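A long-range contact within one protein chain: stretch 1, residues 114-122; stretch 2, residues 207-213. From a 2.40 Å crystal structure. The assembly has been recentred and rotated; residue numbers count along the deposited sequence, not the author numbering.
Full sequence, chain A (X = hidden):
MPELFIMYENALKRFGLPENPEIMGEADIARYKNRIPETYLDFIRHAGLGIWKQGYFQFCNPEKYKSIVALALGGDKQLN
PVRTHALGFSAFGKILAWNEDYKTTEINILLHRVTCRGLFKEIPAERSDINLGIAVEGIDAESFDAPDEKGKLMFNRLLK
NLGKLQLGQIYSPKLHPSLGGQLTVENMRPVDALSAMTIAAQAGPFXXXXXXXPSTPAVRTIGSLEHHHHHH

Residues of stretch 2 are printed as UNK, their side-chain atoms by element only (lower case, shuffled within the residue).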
ATOM      1  N   VAL A 114       8.377  -1.459  -6.158  1.00 35.40           N
ATOM      2  CA  VAL A 114       8.233  -2.177  -4.901  1.00 36.35           C
ATOM      3  C   VAL A 114       9.414  -1.804  -4.019  1.00 36.71           C
ATOM      4  O   VAL A 114      10.538  -1.653  -4.506  1.00 39.46           O
ATOM      5  CB  VAL A 114       8.165  -3.709  -5.100  1.00 34.24           C
ATOM      6  CG1 VAL A 114       8.029  -4.428  -3.748  1.00 34.64           C
ATOM      7  CG2 VAL A 114       7.011  -4.102  -6.014  1.00 31.58           C
ATOM      8  N   THR A 115       9.161  -1.659  -2.722  1.00 35.35           N
ATOM      9  CA  THR A 115      10.212  -1.302  -1.776  1.00 39.95           C
ATOM     10  C   THR A 115      10.136  -2.145  -0.507  1.00 40.34           C
ATOM     11  O   THR A 115       9.059  -2.341   0.057  1.00 36.95           O
ATOM     12  CB  THR A 115      10.145   0.188  -1.396  1.00 34.79           C
ATOM     13  OG1 THR A 115       8.799   0.535  -1.046  1.00 43.49           O
ATOM     14  CG2 THR A 115      10.603   1.056  -2.557  1.00 39.45           C
ATOM     15  N   CYS A 116      11.287  -2.641  -0.064  1.00 40.53           N
ATOM     16  CA  CYS A 116      11.359  -3.461   1.140  1.00 42.74           C
ATOM     17  C   CYS A 116      12.641  -3.177   1.916  1.00 45.28           C
ATOM     18  O   CYS A 116      13.743  -3.359   1.399  1.00 46.88           O
ATOM     19  CB  CYS A 116      11.277  -4.947   0.785  1.00 43.59           C
ATOM     20  SG  CYS A 116      10.597  -5.991   2.095  1.00 47.71           S
ATOM     21  N   ARG A 117      12.490  -2.730   3.158  1.00 44.08           N
ATOM     22  CA  ARG A 117      13.635  -2.413   4.005  1.00 48.99           C
ATOM     23  C   ARG A 117      14.266  -3.666   4.604  1.00 50.59           C
ATOM     24  O   ARG A 117      15.478  -3.720   4.815  1.00 51.05           O
ATOM     25  CB  ARG A 117      13.224  -1.448   5.120  1.00 47.14           C
ATOM     26  CG  ARG A 117      12.687  -0.117   4.621  1.00 52.15           C
ATOM     27  CD  ARG A 117      13.339   1.048   5.349  1.00 57.79           C
ATOM     28  NE  ARG A 117      13.009   2.331   4.737  1.00 78.75           N
ATOM     29  CZ  ARG A 117      12.974   3.485   5.394  1.00 88.28           C
ATOM     30  NH1 ARG A 117      13.250   3.521   6.691  1.00 98.47           N
ATOM     31  NH2 ARG A 117      12.663   4.605   4.756  1.00 80.63           N
ATOM     32  N   GLY A 118      13.440  -4.671   4.878  1.00 48.67           N
ATOM     33  CA  GLY A 118      13.924  -5.920   5.456  1.00 48.67           C
ATOM     34  C   GLY A 118      14.606  -6.852   4.472  1.00 54.17           C
ATOM     35  O   GLY A 118      15.306  -7.772   4.900  1.00 55.11           O
ATOM     36  N   LEU A 119      14.399  -6.653   3.164  1.00 53.49           N
ATOM     37  CA  LEU A 119      15.206  -7.359   2.171  1.00 53.09           C
ATOM     38  C   LEU A 119      16.662  -6.913   2.202  1.00 55.75           C
ATOM     39  O   LEU A 119      17.547  -7.683   1.818  1.00 55.54           O
ATOM     40  CB  LEU A 119      14.658  -7.133   0.761  1.00 51.31           C
ATOM     41  CG  LEU A 119      13.754  -8.186   0.139  1.00 54.66           C
ATOM     42  CD1 LEU A 119      13.301  -7.723  -1.240  1.00 54.89           C
ATOM     43  CD2 LEU A 119      14.465  -9.527   0.055  1.00 54.96           C
ATOM     44  N   PHE A 120      16.933  -5.677   2.636  1.00 55.81           N
ATOM     45  CA  PHE A 120      18.242  -5.064   2.462  1.00 57.89           C
ATOM     46  C   PHE A 120      18.967  -4.726   3.764  1.00 60.91           C
ATOM     47  O   PHE A 120      20.195  -4.606   3.749  1.00 67.73           O
ATOM     48  CB  PHE A 120      18.109  -3.801   1.590  1.00 54.34           C
ATOM     49  CG  PHE A 120      17.477  -4.075   0.263  1.00 55.62           C
ATOM     50  CD1 PHE A 120      18.179  -4.751  -0.727  1.00 56.46           C
ATOM     51  CD2 PHE A 120      16.169  -3.707   0.008  1.00 55.04           C
ATOM     52  CE1 PHE A 120      17.588  -5.033  -1.958  1.00 52.89           C
ATOM     53  CE2 PHE A 120      15.566  -3.989  -1.220  1.00 47.85           C
ATOM     54  CZ  PHE A 120      16.275  -4.651  -2.197  1.00 53.14           C
ATOM     55  N   LYS A 121      18.258  -4.548   4.870  1.00 64.07           N
ATOM     56  CA  LYS A 121      18.859  -4.542   6.196  1.00 68.13           C
ATOM     57  C   LYS A 121      18.063  -5.519   7.046  1.00 69.79           C
ATOM     58  O   LYS A 121      16.826  -5.499   7.024  1.00 68.21           O
ATOM     59  CB  LYS A 121      18.884  -3.135   6.809  1.00 70.56           C
ATOM     60  CG  LYS A 121      18.031  -2.940   8.060  1.00 82.31           C
ATOM     61  CD  LYS A 121      18.220  -1.536   8.638  1.00 94.02           C
ATOM     62  CE  LYS A 121      17.073  -1.131   9.565  1.00 93.56           C
ATOM     63  NZ  LYS A 121      17.283   0.231  10.155  1.00 85.26           N
ATOM     64  N   GLU A 122      18.767  -6.407   7.743  1.00 74.15           N
ATOM     65  CA  GLU A 122      18.100  -7.487   8.457  1.00 75.08           C
ATOM     66  C   GLU A 122      17.364  -6.947   9.677  1.00 74.74           C
ATOM     67  O   GLU A 122      17.874  -6.087  10.399  1.00 74.95           O
ATOM     68  CB  GLU A 122      19.112  -8.542   8.878  1.00 72.66           C
ATOM     69  CG  GLU A 122      18.516  -9.900   9.146  1.00 82.42           C
ATOM     70  CD  GLU A 122      19.589 -10.949   9.385  1.00 95.29           C
ATOM     71  OE1 GLU A 122      20.676 -10.578   9.888  1.00 88.93           O
ATOM     72  OE2 GLU A 122      19.350 -12.136   9.058  1.00 96.44           O
ATOM     73  N   UNK A 207       9.623  -2.743 -10.603  1.00 40.73           N
ATOM     74  CA  UNK A 207      11.028  -2.688 -10.235  1.00 39.87           C
ATOM     75  C   UNK A 207      11.172  -2.569  -8.727  1.00 39.94           C
ATOM     76  O   UNK A 207      10.564  -1.687  -8.107  1.00 36.92           O
ATOM     77  c   UNK A 207      13.159  -1.389 -10.394  1.00 40.98           C
ATOM     78  o   UNK A 207      11.787  -1.799 -12.336  1.00 41.22           O
ATOM     79  c   UNK A 207      11.736  -1.528 -10.929  1.00 41.79           C
ATOM     80  N   UNK A 208      11.977  -3.464  -8.152  1.00 41.12           N
ATOM     81  CA  UNK A 208      12.285  -3.448  -6.729  1.00 37.68           C
ATOM     82  C   UNK A 208      13.417  -2.476  -6.462  1.00 41.85           C
ATOM     83  O   UNK A 208      14.443  -2.502  -7.150  1.00 43.25           O
ATOM     84  c   UNK A 208      13.841  -6.435  -4.738  1.00 44.83           C
ATOM     85  c   UNK A 208      13.288  -5.020  -4.865  1.00 42.02           C
ATOM     86  c   UNK A 208      12.678  -4.846  -6.257  1.00 43.35           C
ATOM     87  c   UNK A 208      12.248  -4.754  -3.787  1.00 41.19           C
ATOM     88  N   UNK A 209      13.233  -1.620  -5.467  1.00 42.64           N
ATOM     89  CA  UNK A 209      14.233  -0.624  -5.107  1.00 42.56           C
ATOM     90  C   UNK A 209      14.719  -0.839  -3.683  1.00 46.51           C
ATOM     91  O   UNK A 209      13.969  -1.285  -2.806  1.00 46.47           O
ATOM     92  c   UNK A 209      14.469   2.660  -8.419  1.00 45.84           C
ATOM     93  c   UNK A 209      13.688   0.795  -5.221  1.00 46.22           C
ATOM     94  c   UNK A 209      13.423   2.272  -9.230  1.00 43.16           C
ATOM     95  c   UNK A 209      12.542   0.924  -7.454  1.00 38.73           C
ATOM     96  c   UNK A 209      12.454   1.406  -8.750  1.00 43.28           C
ATOM     97  c   UNK A 209      13.595   1.300  -6.623  1.00 41.99           C
ATOM     98  o   UNK A 209      13.351   2.752 -10.516  1.00 43.83           O
ATOM     99  c   UNK A 209      14.550   2.172  -7.121  1.00 47.16           C
ATOM    100  N   UNK A 210      15.971  -0.472  -3.460  1.00 52.66           N
ATOM    101  CA  UNK A 210      16.619  -0.577  -2.157  1.00 54.43           C
ATOM    102  C   UNK A 210      16.616   0.819  -1.537  1.00 56.64           C
ATOM    103  O   UNK A 210      17.425   1.672  -1.904  1.00 60.58           O
ATOM    104  c   UNK A 210      18.770  -1.330  -1.019  1.00 64.16           C
ATOM    105  o   UNK A 210      19.680  -2.194  -0.981  1.00 60.48           O
ATOM    106  o   UNK A 210      18.469  -0.617  -0.040  1.00 60.48           O
ATOM    107  c   UNK A 210      18.025  -1.143  -2.333  1.00 56.91           C
ATOM    108  N   UNK A 211      15.699   1.058  -0.596  1.00 59.89           N
ATOM    109  CA  UNK A 211      15.644   2.329   0.120  1.00 64.64           C
ATOM    110  C   UNK A 211      16.477   2.318   1.403  1.00 66.52           C
ATOM    111  O   UNK A 211      16.287   3.190   2.262  1.00 69.49           O
ATOM    112  c   UNK A 211      13.445   2.992  -0.860  1.00 49.50           C
ATOM    113  c   UNK A 211      14.191   2.714   0.427  1.00 59.92           C
ATOM    114  o   UNK A 211      13.536   1.645   1.122  1.00 57.73           O
ATOM    115  N   UNK A 212      17.390   1.346   1.539  1.00 65.92           N
ATOM    116  CA  UNK A 212      18.322   1.274   2.662  1.00 71.77           C
ATOM    117  C   UNK A 212      19.523   2.183   2.444  1.00 75.07           C
ATOM    118  O   UNK A 212      19.955   2.878   3.368  1.00 80.25           O
ATOM    119  c   UNK A 212      18.789  -0.176   2.863  1.00 69.51           C
ATOM    120  o   UNK A 212      17.885  -0.864   3.735  1.00 69.21           O
ATOM    121  c   UNK A 212      20.224  -0.246   3.395  1.00 71.84           C
ATOM    122  N   UNK A 213      20.075   2.182   1.226  1.00 78.03           N
ATOM    123  CA  UNK A 213      21.156   3.066   0.813  1.00 79.51           C
ATOM    124  C   UNK A 213      20.599   4.446   0.465  1.00 79.27           C
ATOM    125  O   UNK A 213      19.439   4.567   0.058  1.00 79.02           O
ATOM    126  c   UNK A 213      24.557   0.281   1.091  1.00 89.33           C
ATOM    127  c   UNK A 213      24.024   1.268   0.053  1.00 89.87           C
ATOM    128  n   UNK A 213      25.345   0.954   2.167  1.00 82.10           N
ATOM    129  c   UNK A 213      22.521   1.119  -0.167  1.00 74.40           C
ATOM    130  c   UNK A 213      21.880   2.483  -0.402  1.00 76.85           C
TER
HETATM  131  O   HOH W   1      10.955   2.675   2.464  1.00 53.43           O

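Position 207 has three side-chain atoms: one carbon bearing one oxygen and one carbon. Its CA-to-CB bond points away from stretch 1, and its nearest side-chain atom, CB, stays 5.8 Å from N of Val-114. The backbone makes the contact: N of Val-114 donates a hydrogen bond to O of 207 at 2.9 Å. A beta-carbon bearing a hydroxyl and a methyl identifies Thr-207.

Position 208 has four carbons, forked at the second. One tip lies 3.8 Å from CD1 of Leu-119 and 3.9 Å from CZ of Phe-120. The other lies 4.2 Å from CG1 of Val-114. A fork one carbon beyond CB means leucine, not valine or isoleucine: Leu-208. The first tip is CD2 and the second CD1. The side chain shares a sheet face with Val-114, and its end turns in to fill an apolar pocket. Its CA also makes a CH...O contact with O of Val-114, at 3.3 Å.

Position 209 has one carbon followed by a ring of six carbons bearing one oxygen. Its CB lies 4.1 Å from CG2 of Thr-115, on the sheet face of that threonine. Its N donates a hydrogen bond to O of Val-114 at 2.9 Å. The ring oxygen separates tyrosine from phenylalanine, so this is Tyr-209. Its ring reaches past the end of stretch 1, and its hydroxyl touches nothing there.

Position 210 has two carbons, the second carrying two oxygens. CB sits 3.7 Å from the centroid of the Phe-120 ring, 1° off the ring normal, a CH-pi contact over the face. A short carboxylate, with only CB before it, fits Asp-210. An asparagine would have the same outline, but its second terminal atom would be nitrogen. OD1 of Asp-210 accepts a hydrogen bond from N of 212 at 2.7 Å. N of 213 donates a weak one to OD1 of Asp-210 at 3.5 Å. Both link the carboxylate to the backbone just after it.

Position 211 again has one carbon bearing an oxygen and a carbon. The methyl lies 3.8 Å from CG2 of Thr-115. The hydroxyl lies 3.7 Å from NE of Arg-117, and one water bridges the two. This is Thr-211. The water is 3.1 Å from its OG1 and 3.1 Å from NE of Arg-117, from which it accepts.

Position 212 repeats the pattern of one carbon with an oxygen and a carbon. The oxygen lies 3.6 Å from CB of Phe-120. This is Thr-212, with its CA-to-CB bond toward stretch 1.

Position 213 has four carbons in a row ending in nitrogen: Lys-213. It is exposed and out of reach of stretch 1.

The contact begins as a short parallel strand pairing. Val-114 uses both its N and its O, bonding to Thr-207 and Tyr-209 on the two sides of Leu-208. Beyond the strands, side chains take over. Phe-120 packs against Leu-208 and Asp-210, while Thr-211 and Thr-212 cover the partly exposed margin.

Stretch 2 (207-213) TLYDTTK
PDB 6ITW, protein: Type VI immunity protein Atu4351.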